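Local coordinates for protein L-aspartate semialdehyde sulfurtransferase (Methanocaldococcus jannaschii, PDB 3KPB) that probably makes homocysteine from aspartate semialdehyde and sulfide, its C-terminal pair of CBS domains, the part in this chain, binding S-adenosylmethionine and methylthioadenosine, at residues K43-I48 with E66-N71. Residues are numbered along the deposited sequence; the frame is centred on the assembly and turned at random.
Sequences KLVGII and EIMTRN. With SAM (S-adenosylmethionine), chain E.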
loop_
_atom_site.group_PDB
_atom_site.type_symbol
_atom_site.label_atom_id
_atom_site.label_comp_id
_atom_site.label_asym_id
_atom_site.label_seq_id
_atom_site.Cartn_x
_atom_site.Cartn_y
_atom_site.Cartn_z
ATOM N N LYS A 43 -6.844 0.191 24.401
ATOM C CA LYS A 43 -8.072 0.431 23.648
ATOM C C LYS A 43 -7.802 1.096 22.311
ATOM O O LYS A 43 -7.008 2.037 22.227
ATOM C CB LYS A 43 -9.050 1.294 24.451
ATOM C CG LYS A 43 -9.342 0.808 25.875
ATOM C CD LYS A 43 -9.656 -0.685 25.926
ATOM C CE LYS A 43 -10.279 -1.063 27.265
ATOM N NZ LYS A 43 -9.303 -1.018 28.400
ATOM N N LEU A 44 -8.504 0.634 21.278
ATOM C CA LEU A 44 -8.301 1.127 19.915
ATOM C C LEU A 44 -8.589 2.622 19.766
ATOM O O LEU A 44 -9.646 3.105 20.175
ATOM C CB LEU A 44 -9.158 0.332 18.924
ATOM C CG LEU A 44 -9.011 0.691 17.441
ATOM C CD1 LEU A 44 -7.670 0.225 16.876
ATOM C CD2 LEU A 44 -10.158 0.090 16.659
ATOM N N VAL A 45 -7.639 3.344 19.171
ATOM C CA VAL A 45 -7.801 4.774 18.878
ATOM C C VAL A 45 -7.507 5.142 17.418
ATOM O O VAL A 45 -7.794 6.263 16.989
ATOM C CB VAL A 45 -6.941 5.668 19.811
ATOM C CG1 VAL A 45 -7.348 5.481 21.271
ATOM C CG2 VAL A 45 -5.452 5.374 19.632
ATOM N N GLY A 46 -6.933 4.220 16.652
ATOM C CA GLY A 46 -6.613 4.539 15.265
ATOM C C GLY A 46 -6.007 3.391 14.502
ATOM O O GLY A 46 -5.862 2.298 15.040
ATOM N N ILE A 47 -5.677 3.636 13.236
ATOM C CA ILE A 47 -4.965 2.652 12.420
ATOM C C ILE A 47 -3.920 3.325 11.514
ATOM O O ILE A 47 -4.100 4.467 11.080
ATOM C CB ILE A 47 -5.950 1.744 11.617
ATOM C CG1 ILE A 47 -5.217 0.524 11.034
ATOM C CG2 ILE A 47 -6.694 2.553 10.531
ATOM C CD1 ILE A 47 -6.137 -0.549 10.449
ATOM N N ILE A 48 -2.817 2.615 11.276
ATOM C CA ILE A 48 -1.737 3.066 10.400
ATOM C C ILE A 48 -1.483 2.004 9.331
ATOM O O ILE A 48 -1.487 0.812 9.636
ATOM C CB ILE A 48 -0.433 3.277 11.243
ATOM C CG1 ILE A 48 -0.534 4.544 12.104
ATOM C CG2 ILE A 48 0.844 3.303 10.376
ATOM C CD1 ILE A 48 -0.589 5.853 11.318
ATOM N N GLU A 66 -0.601 12.156 15.100
ATOM C CA GLU A 66 -0.910 13.259 14.191
ATOM C C GLU A 66 -1.370 12.816 12.807
ATOM O O GLU A 66 -1.877 13.634 12.035
ATOM C CB GLU A 66 0.298 14.171 14.032
ATOM C CG GLU A 66 0.804 14.738 15.325
ATOM C CD GLU A 66 2.106 15.473 15.147
ATOM O OE1 GLU A 66 2.076 16.641 14.703
ATOM O OE2 GLU A 66 3.164 14.887 15.458
ATOM N N ILE A 67 -1.196 11.536 12.489
ATOM C CA ILE A 67 -1.491 11.051 11.142
ATOM C C ILE A 67 -2.433 9.850 11.104
ATOM O O ILE A 67 -3.016 9.563 10.056
ATOM C CB ILE A 67 -0.181 10.737 10.350
ATOM C CG1 ILE A 67 -0.411 10.801 8.831
ATOM C CG2 ILE A 67 0.428 9.396 10.779
ATOM C CD1 ILE A 67 -0.563 12.213 8.281
ATOM N N MET A 68 -2.589 9.150 12.224
ATOM C CA MET A 68 -3.374 7.916 12.202
ATOM C C MET A 68 -4.808 8.170 11.756
ATOM O O MET A 68 -5.366 9.244 11.996
ATOM C CB MET A 68 -3.348 7.210 13.563
ATOM C CG MET A 68 -3.962 8.022 14.683
ATOM S SD MET A 68 -3.739 7.246 16.280
ATOM C CE MET A 68 -4.769 8.318 17.284
ATOM N N THR A 69 -5.398 7.182 11.093
ATOM C CA THR A 69 -6.795 7.276 10.702
ATOM C C THR A 69 -7.634 6.979 11.941
ATOM O O THR A 69 -7.501 5.916 12.550
ATOM C CB THR A 69 -7.119 6.304 9.557
ATOM O OG1 THR A 69 -6.429 6.734 8.377
ATOM C CG2 THR A 69 -8.614 6.281 9.268
ATOM N N ARG A 70 -8.493 7.923 12.312
ATOM C CA ARG A 70 -9.220 7.828 13.575
ATOM C C ARG A 70 -10.594 7.166 13.472
ATOM O O ARG A 70 -11.086 6.620 14.464
ATOM C CB ARG A 70 -9.316 9.202 14.237
ATOM C CG ARG A 70 -7.990 9.678 14.811
ATOM C CD ARG A 70 -8.095 11.100 15.324
ATOM N NE ARG A 70 -6.789 11.665 15.659
ATOM C CZ ARG A 70 -6.333 11.825 16.899
ATOM N NH1 ARG A 70 -7.077 11.469 17.939
ATOM N NH2 ARG A 70 -5.131 12.351 17.105
ATOM N N ASN A 71 -11.202 7.204 12.285
ATOM C CA ASN A 71 -12.444 6.471 12.041
ATOM C C ASN A 71 -12.104 5.086 11.519
ATOM O O ASN A 71 -12.005 4.864 10.306
ATOM C CB ASN A 71 -13.359 7.229 11.070
ATOM C CG ASN A 71 -14.642 6.467 10.738
ATOM O OD1 ASN A 71 -14.989 5.474 11.385
ATOM N ND2 ASN A 71 -15.352 6.938 9.719
HETATM N N SAM E . -5.984 -0.649 1.577
HETATM C CA SAM E . -5.545 0.736 1.347
HETATM C C SAM E . -4.536 1.144 2.424
HETATM O O SAM E . -3.681 0.353 2.832
HETATM O OXT SAM E . -4.542 2.279 2.909
HETATM C CB SAM E . -6.757 1.670 1.402
HETATM C CG SAM E . -6.592 2.843 0.432
HETATM S SD SAM E . -6.742 4.471 1.251
HETATM C CE SAM E . -6.042 5.514 -0.009
HETATM C "C5'" SAM E . -5.453 4.618 2.540
HETATM C "C4'" SAM E . -6.037 4.869 3.929
HETATM O "O4'" SAM E . -6.891 3.781 4.311
HETATM C "C3'" SAM E . -4.897 4.846 4.943
HETATM O "O3'" SAM E . -4.613 6.190 5.322
HETATM C "C2'" SAM E . -5.464 4.077 6.135
HETATM O "O2'" SAM E . -5.383 4.898 7.306
HETATM C "C1'" SAM E . -6.927 3.847 5.744
HETATM N N9 SAM E . -7.366 2.545 6.287
HETATM C C8 SAM E . -6.824 1.354 6.019
HETATM N N7 SAM E . -7.481 0.409 6.696
HETATM C C5 SAM E . -8.446 1.002 7.395
HETATM C C6 SAM E . -9.426 0.545 8.266
HETATM N N6 SAM E . -9.545 -0.749 8.550
HETATM N N1 SAM E . -10.265 1.433 8.821
HETATM C C2 SAM E . -10.164 2.724 8.551
HETATM N N3 SAM E . -9.240 3.193 7.726
HETATM C C4 SAM E . -8.370 2.358 7.139
#
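Ile47 and Thr69 form a single antiparallel hydrogen-bonded bridge that brings the loop between helix 50-58 and strand 75-76 against strand 44-48 at one point, their directions 132° apart. Ile47 N donates to Thr69 O at 3.0 Å, and Thr69 N returns a straighter bond to Ile47 O (N-H...O 158°). Beside the bridge, Gly46 CA lies 3.2 Å from Thr69 O; a side chain here would run into Met68 SD. Gly46 also shares a classic beta bulge with Val45, both facing Ile37.

Among the apolar contacts, Met68, with CG between the backbone N and carbonyl carbon (chi1 63°) and an extended chain beyond, carries CE to Val45 CG2 at 3.8 Å and over one face of the Arg70 guanidinium, which is salt-bridged to Glu65. Ile48 CD1 meets Met68 CA and, 3.7 Å away, Ile67 CG2. Val45, Ile48 and Met68 also touch Ile37 of strand 35-38, whereas Ile67 packs on helix 50-58.

On the ligand side, Ile47 CG2 packs 3.8 Å from SAM C4 and CD1 reaches the adenine near N6, while Thr69 OG1 lies 2.4 Å from SAM O2', a hydrogen bond so short that its exact geometry is doubtful. An alanine at Ile47 would remove both contacts with the adenine and probably open a gap beside it. The arrangement is consistent with the backbone bridge holding the adenine-packing strand and ribose-binding Thr69 at a set spacing in the S-adenosylmethionine site of the CBS domain pair.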